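Local coordinates for protein beta-glucosidase (Saccharopolyspora erythraea D, PDB 5M6G) that probably hydrolyses terminal, non-reducing beta-D-glucosyl residues to release beta-D-glucose, as a two-domain, magnesium-binding glycosidase of glycosyl hydrolase family 3, at residues A313-D318 / S342-K347; R329-V332 / M338-M341. All blocks are in the same frame, centred on the assembly; numbering follows the deposited sequence.

Interaction 1 (A313-D318 / S342-K347); sequences AIDKLD and SSRHEK. With MG (magnesium ion), chain B.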
ATOM      1  N   ALA A 313      16.665  -0.241   6.171  1.00 14.47           N
ATOM      2  CA  ALA A 313      16.974  -1.452   5.414  1.00 14.28           C
ATOM      3  C   ALA A 313      18.468  -1.749   5.370  1.00 18.89           C
ATOM      4  O   ALA A 313      18.858  -2.925   5.330  1.00 18.23           O
ATOM      5  CB  ALA A 313      16.435  -1.334   3.996  1.00 15.12           C
ATOM      6  N   ILE A 314      19.317  -0.718   5.337  1.00 17.10           N
ATOM      7  CA  ILE A 314      20.755  -0.989   5.295  1.00 17.91           C
ATOM      8  C   ILE A 314      21.213  -1.611   6.605  1.00 16.10           C
ATOM      9  O   ILE A 314      22.183  -2.378   6.628  1.00 17.93           O
ATOM     10  CB  ILE A 314      21.569   0.283   4.970  1.00 16.43           C
ATOM     11  CG1 ILE A 314      21.453   1.321   6.089  1.00 16.94           C
ATOM     12  CG2 ILE A 314      21.138   0.881   3.637  1.00 13.83           C
ATOM     13  CD1 ILE A 314      22.421   2.467   5.940  1.00 19.70           C
ATOM     14  N   ASP A 315      20.528  -1.295   7.710  1.00 13.83           N
ATOM     15  CA  ASP A 315      20.838  -1.904   9.001  1.00 18.04           C
ATOM     16  C   ASP A 315      20.781  -3.422   8.943  1.00 17.38           C
ATOM     17  O   ASP A 315      21.506  -4.102   9.676  1.00 20.76           O
ATOM     18  CB  ASP A 315      19.852  -1.432  10.066  1.00 17.46           C
ATOM     19  CG  ASP A 315      19.713   0.066  10.120  1.00 21.12           C
ATOM     20  OD1 ASP A 315      19.909   0.736   9.079  1.00 19.07           O
ATOM     21  OD2 ASP A 315      19.382   0.566  11.215  1.00 21.64           O
ATOM     22  N   LYS A 316      19.900  -3.968   8.117  1.00 18.61           N
ATOM     23  CA  LYS A 316      19.617  -5.393   8.129  1.00 17.82           C
ATOM     24  C   LYS A 316      20.543  -6.183   7.214  1.00 23.69           C
ATOM     25  O   LYS A 316      20.411  -7.409   7.138  1.00 24.54           O
ATOM     26  CB  LYS A 316      18.148  -5.633   7.744  1.00 15.54           C
ATOM     27  CG  LYS A 316      17.162  -4.813   8.569  1.00 23.40           C
ATOM     28  CD  LYS A 316      15.737  -4.947   8.063  1.00 22.38           C
ATOM     29  CE  LYS A 316      14.836  -3.873   8.679  1.00 27.70           C
ATOM     30  NZ  LYS A 316      14.685  -3.969  10.158  1.00 38.67           N
ATOM     31  N   LEU A 317      21.485  -5.517   6.542  1.00 21.94           N
ATOM     32  CA  LEU A 317      22.355  -6.214   5.595  1.00 23.63           C
ATOM     33  C   LEU A 317      23.195  -7.292   6.273  1.00 25.88           C
ATOM     34  O   LEU A 317      23.347  -8.397   5.736  1.00 24.96           O
ATOM     35  CB  LEU A 317      23.263  -5.211   4.880  1.00 21.31           C
ATOM     36  CG  LEU A 317      22.580  -4.342   3.830  1.00 19.10           C
ATOM     37  CD1 LEU A 317      23.566  -3.372   3.234  1.00 15.08           C
ATOM     38  CD2 LEU A 317      21.997  -5.238   2.757  1.00 18.51           C
ATOM     39  N   ASP A 318      23.768  -6.989   7.433  1.00 24.34           N
ATOM     40  CA  ASP A 318      24.595  -7.951   8.148  1.00 25.97           C
ATOM     41  C   ASP A 318      23.822  -8.728   9.209  1.00 30.12           C
ATOM     42  O   ASP A 318      24.433  -9.466   9.985  1.00 32.81           O
ATOM     43  CB  ASP A 318      25.801  -7.253   8.787  1.00 23.46           C
ATOM     44  CG  ASP A 318      25.414  -6.203   9.819  1.00 27.05           C
ATOM     45  OD1 ASP A 318      24.257  -6.192  10.288  1.00 29.22           O
ATOM     46  OD2 ASP A 318      26.289  -5.378  10.172  1.00 26.39           O
ATOM     47  N   SER A 342      15.055   5.582  10.592  1.00 15.14           N
ATOM     48  CA  SER A 342      14.238   5.947  11.747  1.00 14.65           C
ATOM     49  C   SER A 342      14.921   6.961  12.647  1.00 15.89           C
ATOM     50  O   SER A 342      14.245   7.602  13.460  1.00 16.73           O
ATOM     51  CB  SER A 342      13.894   4.705  12.575  1.00 18.46           C
ATOM     52  OG  SER A 342      15.062   4.066  13.074  1.00 18.79           O
ATOM     53  N   SER A 343      16.242   7.095  12.526  1.00 14.57           N
ATOM     54  CA  SER A 343      17.060   7.979  13.341  1.00 16.61           C
ATOM     55  C   SER A 343      18.491   7.857  12.843  1.00 17.49           C
ATOM     56  O   SER A 343      18.737   7.182  11.835  1.00 18.99           O
ATOM     57  CB  SER A 343      16.983   7.606  14.819  1.00 14.74           C
ATOM     58  OG  SER A 343      17.491   6.289  15.011  1.00 20.87           O
ATOM     59  N   ARG A 344      19.431   8.494  13.544  1.00 17.97           N
ATOM     60  CA  ARG A 344      20.866   8.380  13.263  1.00 21.35           C
ATOM     61  C   ARG A 344      21.274   9.064  11.954  1.00 19.81           C
ATOM     62  O   ARG A 344      22.247   8.658  11.316  1.00 19.26           O
ATOM     63  CB  ARG A 344      21.317   6.910  13.258  1.00 20.49           C
ATOM     64  CG  ARG A 344      21.318   6.242  14.624  1.00 17.74           C
ATOM     65  CD  ARG A 344      20.978   4.765  14.489  1.00 19.52           C
ATOM     66  NE  ARG A 344      19.646   4.593  13.899  1.00 19.56           N
ATOM     67  CZ  ARG A 344      19.330   3.615  13.057  1.00 22.15           C
ATOM     68  NH1 ARG A 344      18.104   3.535  12.554  1.00 22.83           N
ATOM     69  NH2 ARG A 344      20.247   2.721  12.712  1.00 21.45           N
ATOM     70  N   HIS A 345      20.557  10.118  11.556  1.00 20.05           N
ATOM     71  CA  HIS A 345      20.879  10.826  10.317  1.00 17.76           C
ATOM     72  C   HIS A 345      22.289  11.415  10.349  1.00 22.84           C
ATOM     73  O   HIS A 345      23.010  11.380   9.344  1.00 17.84           O
ATOM     74  CB  HIS A 345      19.850  11.926  10.066  1.00 14.90           C
ATOM     75  CG  HIS A 345      19.505  12.713  11.291  1.00 18.15           C
ATOM     76  ND1 HIS A 345      18.696  12.216  12.290  1.00 16.85           N
ATOM     77  CD2 HIS A 345      19.865  13.959  11.682  1.00 21.07           C
ATOM     78  CE1 HIS A 345      18.573  13.119  13.246  1.00 19.48           C
ATOM     79  NE2 HIS A 345      19.266  14.189  12.899  1.00 21.32           N
ATOM     80  N   GLU A 346      22.696  11.968  11.489  1.00 21.12           N
ATOM     81  CA  GLU A 346      24.038  12.530  11.573  1.00 20.56           C
ATOM     82  C   GLU A 346      25.092  11.445  11.430  1.00 20.66           C
ATOM     83  O   GLU A 346      26.132  11.663  10.796  1.00 18.16           O
ATOM     84  CB  GLU A 346      24.214  13.283  12.890  1.00 25.75           C
ATOM     85  CG  GLU A 346      25.557  13.991  13.017  1.00 26.23           C
ATOM     86  CD  GLU A 346      25.595  14.914  14.221  1.00 27.62           C
ATOM     87  OE1 GLU A 346      24.569  15.005  14.921  1.00 35.83           O
ATOM     88  OE2 GLU A 346      26.641  15.553  14.459  1.00 31.90           O
ATOM     89  N   LYS A 347      24.840  10.266  12.002  1.00 16.44           N
ATOM     90  CA  LYS A 347      25.802   9.182  11.852  1.00 19.03           C
ATOM     91  C   LYS A 347      25.860   8.701  10.413  1.00 18.49           C
ATOM     92  O   LYS A 347      26.944   8.409   9.901  1.00 18.31           O
ATOM     93  CB  LYS A 347      25.469   8.022  12.786  1.00 20.30           C
ATOM     94  CG  LYS A 347      26.469   6.871  12.663  1.00 23.33           C
ATOM     95  CD  LYS A 347      26.244   5.828  13.730  1.00 17.46           C
ATOM     96  CE  LYS A 347      24.932   5.103  13.500  1.00 20.63           C
ATOM     97  NZ  LYS A 347      24.801   3.939  14.410  1.00 23.21           N
TER
HETATM   98 MG    MG B 701      23.580  -3.961  10.642  1.00 14.03          MG
HETATM   99  O   HOH W   1      24.915  -3.699  12.448  1.00 23.71           O

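Interaction 2 (R329-V332 / M338-M341); sequences RASV and MFMM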
ATOM      1  N   ARG A 329      28.443   1.721   2.811  1.00 17.50           N
ATOM      2  CA  ARG A 329      29.191   1.566   1.566  1.00 16.42           C
ATOM      3  C   ARG A 329      28.488   0.615   0.605  1.00 15.74           C
ATOM      4  O   ARG A 329      28.292   0.938  -0.575  1.00 17.16           O
ATOM      5  CB  ARG A 329      30.608   1.065   1.865  1.00 15.87           C
ATOM      6  CG  ARG A 329      31.460   0.742   0.625  1.00 16.28           C
ATOM      7  CD  ARG A 329      32.783   0.053   1.029  1.00 17.94           C
ATOM      8  NE  ARG A 329      33.211   0.537   2.339  1.00 22.09           N
ATOM      9  CZ  ARG A 329      33.348  -0.221   3.422  1.00 23.87           C
ATOM     10  NH1 ARG A 329      33.142  -1.533   3.356  1.00 21.55           N
ATOM     11  NH2 ARG A 329      33.703   0.340   4.573  1.00 23.38           N
ATOM     12  N   ALA A 330      28.104  -0.568   1.090  1.00 15.37           N
ATOM     13  CA  ALA A 330      27.534  -1.574   0.199  1.00 17.46           C
ATOM     14  C   ALA A 330      26.250  -1.078  -0.448  1.00 17.06           C
ATOM     15  O   ALA A 330      26.002  -1.331  -1.635  1.00 15.80           O
ATOM     16  CB  ALA A 330      27.272  -2.871   0.962  1.00 16.72           C
ATOM     17  N   SER A 331      25.420  -0.360   0.313  1.00 14.30           N
ATOM     18  CA  SER A 331      24.114   0.016  -0.209  1.00 14.31           C
ATOM     19  C   SER A 331      24.197   1.237  -1.119  1.00 17.37           C
ATOM     20  O   SER A 331      23.535   1.284  -2.165  1.00 13.59           O
ATOM     21  CB  SER A 331      23.152   0.272   0.941  1.00 13.33           C
ATOM     22  OG  SER A 331      21.817   0.217   0.472  1.00 20.59           O
ATOM     23  N   VAL A 332      24.996   2.236  -0.746  1.00 11.34           N
ATOM     24  CA  VAL A 332      25.208   3.355  -1.658  1.00 15.44           C
ATOM     25  C   VAL A 332      25.815   2.865  -2.971  1.00 12.60           C
ATOM     26  O   VAL A 332      25.395   3.283  -4.058  1.00 12.55           O
ATOM     27  CB  VAL A 332      26.079   4.444  -0.996  1.00 16.70           C
ATOM     28  CG1 VAL A 332      26.378   5.555  -1.987  1.00 16.03           C
ATOM     29  CG2 VAL A 332      25.383   5.023   0.254  1.00 16.07           C
ATOM     30  N   MET A 338      18.505   7.449  -2.021  1.00 14.89           N
ATOM     31  CA  MET A 338      18.035   8.070  -0.791  1.00 11.92           C
ATOM     32  C   MET A 338      17.811   6.984   0.248  1.00 12.80           C
ATOM     33  O   MET A 338      17.331   5.893  -0.075  1.00 11.47           O
ATOM     34  CB  MET A 338      16.742   8.859  -1.023  1.00 15.21           C
ATOM     35  CG  MET A 338      16.158   9.470   0.244  1.00 14.25           C
ATOM     36  SD  MET A 338      14.815  10.616  -0.103  1.00 14.73           S
ATOM     37  CE  MET A 338      15.738  12.087  -0.572  1.00 17.68           C
ATOM     38  N   PHE A 339      18.154   7.278   1.496  1.00 12.13           N
ATOM     39  CA  PHE A 339      18.170   6.259   2.534  1.00 12.73           C
ATOM     40  C   PHE A 339      17.174   6.604   3.623  1.00 14.26           C
ATOM     41  O   PHE A 339      17.283   7.647   4.281  1.00 12.97           O
ATOM     42  CB  PHE A 339      19.591   6.071   3.056  1.00 13.14           C
ATOM     43  CG  PHE A 339      20.480   5.485   2.011  1.00 16.05           C
ATOM     44  CD1 PHE A 339      21.029   6.294   1.027  1.00 16.19           C
ATOM     45  CD2 PHE A 339      20.652   4.114   1.930  1.00 14.13           C
ATOM     46  CE1 PHE A 339      21.793   5.739   0.016  1.00 16.37           C
ATOM     47  CE2 PHE A 339      21.415   3.560   0.939  1.00 14.39           C
ATOM     48  CZ  PHE A 339      21.982   4.364  -0.019  1.00 15.53           C
ATOM     49  N   MET A 340      16.184   5.730   3.776  1.00 15.15           N
ATOM     50  CA  MET A 340      15.081   5.921   4.705  1.00 13.78           C
ATOM     51  C   MET A 340      15.496   5.367   6.059  1.00 13.76           C
ATOM     52  O   MET A 340      15.819   4.179   6.169  1.00 12.25           O
ATOM     53  CB  MET A 340      13.832   5.209   4.185  1.00 12.62           C
ATOM     54  CG  MET A 340      12.588   5.403   5.043  1.00 10.95           C
ATOM     55  SD  MET A 340      11.277   4.274   4.505  1.00 14.75           S
ATOM     56  CE  MET A 340      11.023   4.816   2.825  1.00 11.60           C
ATOM     57  N   MET A 341      15.503   6.218   7.084  1.00 12.48           N
ATOM     58  CA  MET A 341      16.020   5.810   8.383  1.00 16.58           C
ATOM     59  C   MET A 341      15.138   6.355   9.500  1.00 18.26           C
ATOM     60  O   MET A 341      14.555   7.439   9.384  1.00 14.11           O
ATOM     61  CB  MET A 341      17.475   6.270   8.560  1.00 12.84           C
ATOM     62  CG  MET A 341      17.666   7.788   8.529  1.00 13.88           C
ATOM     63  SD  MET A 341      19.437   8.168   8.360  1.00 17.83           S
ATOM     64  CE  MET A 341      19.734   7.703   6.644  1.00 13.07           C
TER

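Interaction 1 (A313-D318 / S342-K347)
D315 and R344 reach for each other from opposite directions and close a single salt bridge, R344 NH2 to D315 OD2 at 2.8 Å, with an N-H...O angle of 168°. The oxygen is met on its syn side but from well out of the carboxylate plane; it lies near the guanidinium plane, while the carboxylate plane stands 83° from it. That steep twist rules out a flat two-pronged pairing: R344 NH1 stays 3.5 Å from D315 OD2, and one N-H carries the bridge.

Around this pair, the guanidinium is steadied from its own loop. R344 NE donates in plane to S343 OG at 3.0 Å, and R344 NH1 makes a weak bond to S342 OG. The chain, bent at chi2 and chi3, turns the edge of the group back alongside these serines. D322 and D312 form further salt bridges with R344 NH2 and NH1, so the cation sits among three carboxylates.

The main chain of D315 also binds a magnesium ion, through O at 2.3 Å, with D318 OD1 at 2.4 Å. Q320, D322, E327 and a water complete the site. D315 thus serves the metal through its backbone and R344 through its side chain, a division of labour that probably lets the arginine offset acidic charge beside the magnesium loop.

Interaction 2 (R329-V332 / M338-M341)
F339 points its ring from strand 339-341 into helix 325-334, a strand-to-helix packing in the TIM-barrel-type N-terminal domain of this family 3 glycosidase. The strand lies in the barrel wall between strand 68-71 and strand 306-308, as the backbone hydrogen bonds of F339 with M67 and Q69 and of M338 with V307 show, and the helix precedes it in the chain. Three buried side chains, S331, V332 and F339, make the contact.

The two helix residues meet the ring differently. S331 comes at the rim: its OG lies near the ring plane, 3.4 Å from F339 CE2, and its CB is 3.7 Å from the same carbon. V332 crosses F339 at about a right angle and sets a methyl against the outer end of the ring, with CG2 3.5 Å from F339 CZ and 3.7 Å from F339 CE1. The aromatic end is therefore received by neighbouring residues of one helical turn, S331 nearest CE2, V332 nearest CZ at the tip and then CE1.

CG of F339 lies anti to its carbonyl carbon (chi1 -67°), which carries the ring out toward the helix. In V332 the methyl CG2 takes the same relation to its own carbonyl carbon and is the branch that touches, whereas CG1 lies anti to the backbone N.

S331 OG, although buried against the ring, is hydrogen-bonded to the carbonyl oxygen of H287. F348 of helix 345-357 also meets the F339 ring, their planes inclined at about 35°. On the strand, M340 touches the bound sorbitol, so the residue next to F339 lines the ligand pocket. Even the helix backbone reaches the aromatic tip: V332 CA lies 3.8 Å from F339 CZ.

How the interactions relate
After strand 306-308 the chain enters the magnesium loop holding 313-318, runs through helix 325-334 into strand 339-341, and then starts helix 345-357. Interaction 2 closes the short turn between that first helix and the strand, with 5 residues between its segments. Interaction 1 closes the wider excursion, with 23 residues between its segments, and contains interaction 2 entirely. Their centres are 8 Å apart, and I314 joins them directly: its CG2 packs 3.3 Å from S331 OG and 3.7 Å from F339 CD2. The polar outer closure thus ties the metal loop to the start of helix 345-357, while the apolar inner one fastens helix to strand.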